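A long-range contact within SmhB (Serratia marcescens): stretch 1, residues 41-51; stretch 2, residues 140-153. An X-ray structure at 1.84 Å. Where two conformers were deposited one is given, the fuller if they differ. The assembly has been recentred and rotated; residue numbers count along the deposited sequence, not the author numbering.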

# COMPACT_ATOMS: atom_id res chain seq x y z
N PRO A 41 -32.33 5.54 -21.65
CA PRO A 41 -32.58 4.11 -21.86
C PRO A 41 -31.52 3.42 -22.72
O PRO A 41 -31.17 2.28 -22.43
CB PRO A 41 -33.93 4.04 -22.58
CG PRO A 41 -34.59 5.35 -22.24
CD PRO A 41 -33.46 6.35 -22.13
N ASN A 42 -30.98 4.08 -23.74
CA ASN A 42 -30.03 3.35 -24.63
C ASN A 42 -28.62 3.40 -24.05
O ASN A 42 -27.69 3.01 -24.76
CB ASN A 42 -30.11 3.80 -26.09
CG ASN A 42 -29.87 5.28 -26.19
OD1 ASN A 42 -29.10 5.81 -25.41
ND2 ASN A 42 -30.57 5.93 -27.11
N LEU A 43 -28.43 3.85 -22.80
CA LEU A 43 -27.13 3.68 -22.09
C LEU A 43 -27.20 2.49 -21.13
O LEU A 43 -26.20 2.31 -20.37
CB LEU A 43 -26.77 4.95 -21.34
CG LEU A 43 -26.63 6.22 -22.17
CD1 LEU A 43 -26.00 7.32 -21.33
CD2 LEU A 43 -25.80 6.00 -23.43
N ARG A 44 -28.28 1.70 -21.16
CA ARG A 44 -28.48 0.54 -20.24
C ARG A 44 -27.31 -0.44 -20.36
O ARG A 44 -26.83 -0.95 -19.30
CB ARG A 44 -29.82 -0.14 -20.51
CG ARG A 44 -30.04 -1.45 -19.75
CD ARG A 44 -31.37 -2.10 -20.08
NE ARG A 44 -31.62 -2.15 -21.52
CZ ARG A 44 -31.29 -3.15 -22.35
NH1 ARG A 44 -31.56 -3.05 -23.63
NH2 ARG A 44 -30.68 -4.23 -21.89
N GLU A 45 -26.84 -0.73 -21.57
CA GLU A 45 -25.75 -1.73 -21.72
C GLU A 45 -24.43 -1.22 -21.09
O GLU A 45 -23.63 -2.01 -20.51
CB GLU A 45 -25.60 -2.14 -23.19
CG GLU A 45 -24.94 -3.48 -23.34
CD GLU A 45 -25.59 -4.59 -22.51
OE1 GLU A 45 -26.84 -4.48 -22.21
OE2 GLU A 45 -24.84 -5.52 -22.11
N SER A 46 -24.16 0.07 -21.25
CA SER A 46 -22.95 0.72 -20.70
C SER A 46 -23.07 0.68 -19.17
O SER A 46 -22.09 0.34 -18.58
CB SER A 46 -22.76 2.11 -21.24
OG SER A 46 -22.42 1.98 -22.61
N GLU A 47 -24.24 0.99 -18.59
CA GLU A 47 -24.43 0.87 -17.12
C GLU A 47 -24.07 -0.56 -16.66
O GLU A 47 -23.39 -0.68 -15.67
CB GLU A 47 -25.85 1.27 -16.70
CG GLU A 47 -26.16 0.95 -15.24
CD GLU A 47 -27.61 1.27 -14.82
OE1 GLU A 47 -28.15 0.53 -13.99
OE2 GLU A 47 -28.15 2.31 -15.26
N ARG A 48 -24.56 -1.59 -17.33
CA ARG A 48 -24.32 -3.00 -16.92
C ARG A 48 -22.84 -3.34 -17.01
O ARG A 48 -22.32 -3.98 -16.09
CB ARG A 48 -25.19 -3.95 -17.74
CG ARG A 48 -26.63 -3.92 -17.25
CD ARG A 48 -27.21 -5.31 -17.04
NE ARG A 48 -27.58 -5.76 -18.36
CZ ARG A 48 -28.80 -5.74 -18.86
NH1 ARG A 48 -29.83 -5.34 -18.12
NH2 ARG A 48 -29.01 -6.15 -20.10
N GLN A 49 -22.20 -2.96 -18.10
CA GLN A 49 -20.75 -3.24 -18.27
C GLN A 49 -19.96 -2.56 -17.13
O GLN A 49 -19.05 -3.18 -16.56
CB GLN A 49 -20.28 -2.80 -19.67
CG GLN A 49 -20.81 -3.70 -20.77
CD GLN A 49 -20.66 -3.12 -22.16
OE1 GLN A 49 -20.16 -2.01 -22.36
NE2 GLN A 49 -21.20 -3.82 -23.13
N ILE A 50 -20.24 -1.29 -16.88
CA ILE A 50 -19.49 -0.52 -15.84
C ILE A 50 -19.70 -1.18 -14.47
O ILE A 50 -18.74 -1.26 -13.69
CB ILE A 50 -19.94 0.94 -15.85
CG1 ILE A 50 -19.49 1.63 -17.15
CG2 ILE A 50 -19.44 1.66 -14.60
CD1 ILE A 50 -20.22 2.89 -17.36
N ASN A 51 -20.95 -1.53 -14.15
CA ASN A 51 -21.25 -2.08 -12.81
C ASN A 51 -20.65 -3.49 -12.71
O ASN A 51 -20.19 -3.87 -11.62
CB ASN A 51 -22.75 -1.98 -12.54
CG ASN A 51 -23.13 -0.55 -12.24
OD1 ASN A 51 -22.25 0.23 -11.85
ND2 ASN A 51 -24.42 -0.22 -12.31
N ASN A 140 -9.14 -3.74 -19.99
CA ASN A 140 -10.42 -4.10 -20.67
C ASN A 140 -11.52 -3.09 -20.31
O ASN A 140 -12.27 -2.75 -21.20
CB ASN A 140 -10.81 -5.56 -20.43
CG ASN A 140 -10.02 -6.46 -21.35
OD1 ASN A 140 -10.07 -6.31 -22.57
ND2 ASN A 140 -9.27 -7.38 -20.81
N TYR A 141 -11.56 -2.61 -19.07
CA TYR A 141 -12.55 -1.62 -18.58
C TYR A 141 -12.51 -0.39 -19.49
O TYR A 141 -13.59 0.14 -19.81
CB TYR A 141 -12.38 -1.24 -17.11
CG TYR A 141 -13.34 -0.15 -16.68
CD1 TYR A 141 -14.59 -0.45 -16.21
CD2 TYR A 141 -13.05 1.18 -16.95
CE1 TYR A 141 -15.52 0.54 -15.94
CE2 TYR A 141 -13.97 2.20 -16.70
CZ TYR A 141 -15.21 1.87 -16.20
OH TYR A 141 -16.12 2.86 -15.90
N GLN A 142 -11.34 0.11 -19.88
CA GLN A 142 -11.25 1.35 -20.69
C GLN A 142 -12.01 1.20 -22.01
O GLN A 142 -12.51 2.20 -22.48
CB GLN A 142 -9.78 1.72 -20.99
CG GLN A 142 -9.04 2.26 -19.77
CD GLN A 142 -9.77 3.42 -19.12
OE1 GLN A 142 -10.13 3.37 -17.96
NE2 GLN A 142 -9.98 4.48 -19.86
N LEU A 143 -12.17 0.01 -22.55
CA LEU A 143 -12.94 -0.19 -23.81
C LEU A 143 -14.39 0.30 -23.61
O LEU A 143 -14.94 0.92 -24.51
CB LEU A 143 -12.93 -1.65 -24.26
CG LEU A 143 -11.56 -2.30 -24.45
CD1 LEU A 143 -11.73 -3.71 -24.97
CD2 LEU A 143 -10.68 -1.48 -25.38
N ILE A 144 -14.94 0.06 -22.41
CA ILE A 144 -16.34 0.42 -22.05
C ILE A 144 -16.52 1.95 -22.18
O ILE A 144 -17.52 2.41 -22.69
CB ILE A 144 -16.67 -0.09 -20.63
CG1 ILE A 144 -16.55 -1.62 -20.56
CG2 ILE A 144 -18.04 0.41 -20.20
CD1 ILE A 144 -16.53 -2.19 -19.18
N VAL A 145 -15.55 2.72 -21.70
CA VAL A 145 -15.58 4.19 -21.66
C VAL A 145 -15.56 4.72 -23.10
O VAL A 145 -16.36 5.64 -23.40
CB VAL A 145 -14.39 4.75 -20.85
CG1 VAL A 145 -14.50 6.28 -20.78
CG2 VAL A 145 -14.33 4.17 -19.44
N VAL A 146 -14.67 4.18 -23.94
CA VAL A 146 -14.57 4.61 -25.36
C VAL A 146 -15.92 4.32 -26.02
O VAL A 146 -16.43 5.23 -26.68
CB VAL A 146 -13.40 3.95 -26.10
CG1 VAL A 146 -13.38 4.36 -27.55
CG2 VAL A 146 -12.07 4.26 -25.43
N ASN A 147 -16.49 3.13 -25.81
CA ASN A 147 -17.76 2.72 -26.47
C ASN A 147 -18.87 3.69 -26.03
O ASN A 147 -19.63 4.11 -26.88
CB ASN A 147 -18.11 1.26 -26.15
CG ASN A 147 -17.21 0.29 -26.87
OD1 ASN A 147 -16.76 0.59 -27.98
ND2 ASN A 147 -16.95 -0.87 -26.28
N LEU A 148 -18.96 3.99 -24.75
CA LEU A 148 -19.97 4.91 -24.19
C LEU A 148 -19.77 6.29 -24.79
O LEU A 148 -20.79 6.86 -25.22
CB LEU A 148 -19.92 4.97 -22.67
CG LEU A 148 -20.81 6.02 -22.03
CD1 LEU A 148 -22.28 5.71 -22.28
CD2 LEU A 148 -20.54 6.05 -20.54
N ASN A 149 -18.53 6.77 -24.91
CA ASN A 149 -18.26 8.07 -25.56
C ASN A 149 -18.78 8.02 -27.01
O ASN A 149 -19.43 9.01 -27.44
CB ASN A 149 -16.80 8.51 -25.50
CG ASN A 149 -16.66 10.02 -25.53
OD1 ASN A 149 -17.51 10.72 -25.00
ND2 ASN A 149 -15.67 10.53 -26.23
N ASN A 150 -18.54 6.92 -27.72
CA ASN A 150 -19.08 6.75 -29.12
C ASN A 150 -20.61 6.77 -29.14
O ASN A 150 -21.20 7.50 -29.98
CB ASN A 150 -18.55 5.49 -29.80
CG ASN A 150 -17.07 5.60 -30.07
OD1 ASN A 150 -16.55 6.71 -30.19
ND2 ASN A 150 -16.38 4.47 -30.13
N VAL A 151 -21.26 6.05 -28.24
CA VAL A 151 -22.75 6.01 -28.21
C VAL A 151 -23.28 7.43 -28.09
O VAL A 151 -24.24 7.72 -28.77
CB VAL A 151 -23.31 5.12 -27.08
CG1 VAL A 151 -24.80 5.32 -26.88
CG2 VAL A 151 -23.00 3.64 -27.32
N VAL A 152 -22.71 8.29 -27.26
CA VAL A 152 -23.26 9.67 -27.09
C VAL A 152 -22.61 10.66 -28.08
O VAL A 152 -22.79 11.85 -27.84
CB VAL A 152 -23.11 10.18 -25.63
CG1 VAL A 152 -23.92 9.35 -24.64
CG2 VAL A 152 -21.65 10.29 -25.21
N ASN A 153 -21.87 10.21 -29.09
CA ASN A 153 -21.25 11.10 -30.12
C ASN A 153 -20.31 12.10 -29.41
O ASN A 153 -20.32 13.29 -29.80
CB ASN A 153 -22.35 11.81 -30.93
CG ASN A 153 -21.92 12.43 -32.25
OD1 ASN A 153 -20.81 12.24 -32.71
ND2 ASN A 153 -22.81 13.16 -32.87
O HOH W 1 -20.10 0.98 -22.99

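Two nearly antiparallel helices, 44-51 and 140-151, pack side by side here, their N-to-C directions 162° apart and their axes 9.9 Å from each other at closest approach. No direct hydrogen bond or salt bridge crosses between them; apolar packing and one bridging water make the contact, which buries 461 Å² over both sides. The backbones come nearest at Ser46 and Leu148, whose CA atoms lie 6.2 Å apart.

Ile144 gives up the most surface, 75 Å². Its CA-to-CB bond points toward the first helix, and both outer methyls reach it. Ile144 CG2 lies 3.6 Å from Ile50 CG1 and 4.0 Å from Gln49 CB; Ile144 CD1 lies 3.8 Å from both Gln49 CB and Gln49 O. Isoleucine suits this place because branching at CB puts one methyl near the backbone and another at the end of a longer arm, and in the m, t rotamer both pack on the partner helix.

Ile50 follows with 67 Å². Its CA-to-CB bond runs sideways to the second helix, so it flanks the contact, a buried apolar side chain whose branches meet Ile144 and Tyr141. Ile50 CG2 is 3.8 Å from Tyr141 OH, and Ile50 CA sits at the edge of the ring, near its plane. The long tyrosine side chain begins sideways, but its end comes nearer, and its hydroxyl, though set beside a methyl, is hydrogen-bonded elsewhere in the structure.

Leu148, buried with 60 Å² covered, points its CA-to-CB bond toward the first helix. Leucine suits the place because its two methyls on CG link Ile50 to the Leu43 end: Leu148 CD2 is 4.5 Å from Ile50 CD1, and Leu148 CD1 is 3.7 Å from both Leu43 CD2 and Ser46 OG. Leu43, at the N-cap position, starts sideways, yet its long side chain, in the m, t rotamer, brings CD2 within 3.7 Å of Val151 CG1 and 4.0 Å of Val152 CG1. One leucine methyl thus gathers three apolar neighbours where the second helix ends.

Ser46 fits the closest backbone approach well: it points toward the second helix, but its side chain is small. Its buried hydroxyl is not left unpaired. Ser46 OG donates to water 1 at 2.6 Å, and that water in turn donates to Gln49 OE1 at 3.1 Å and to the backbone carbonyl Ile144 O at 3.0 Å. The water therefore links the helices through polar groups that make no direct hydrogen bond to one another. Gln49 suits its partly exposed position by packing its CB against Ile144 and offering its amide oxygen to the water.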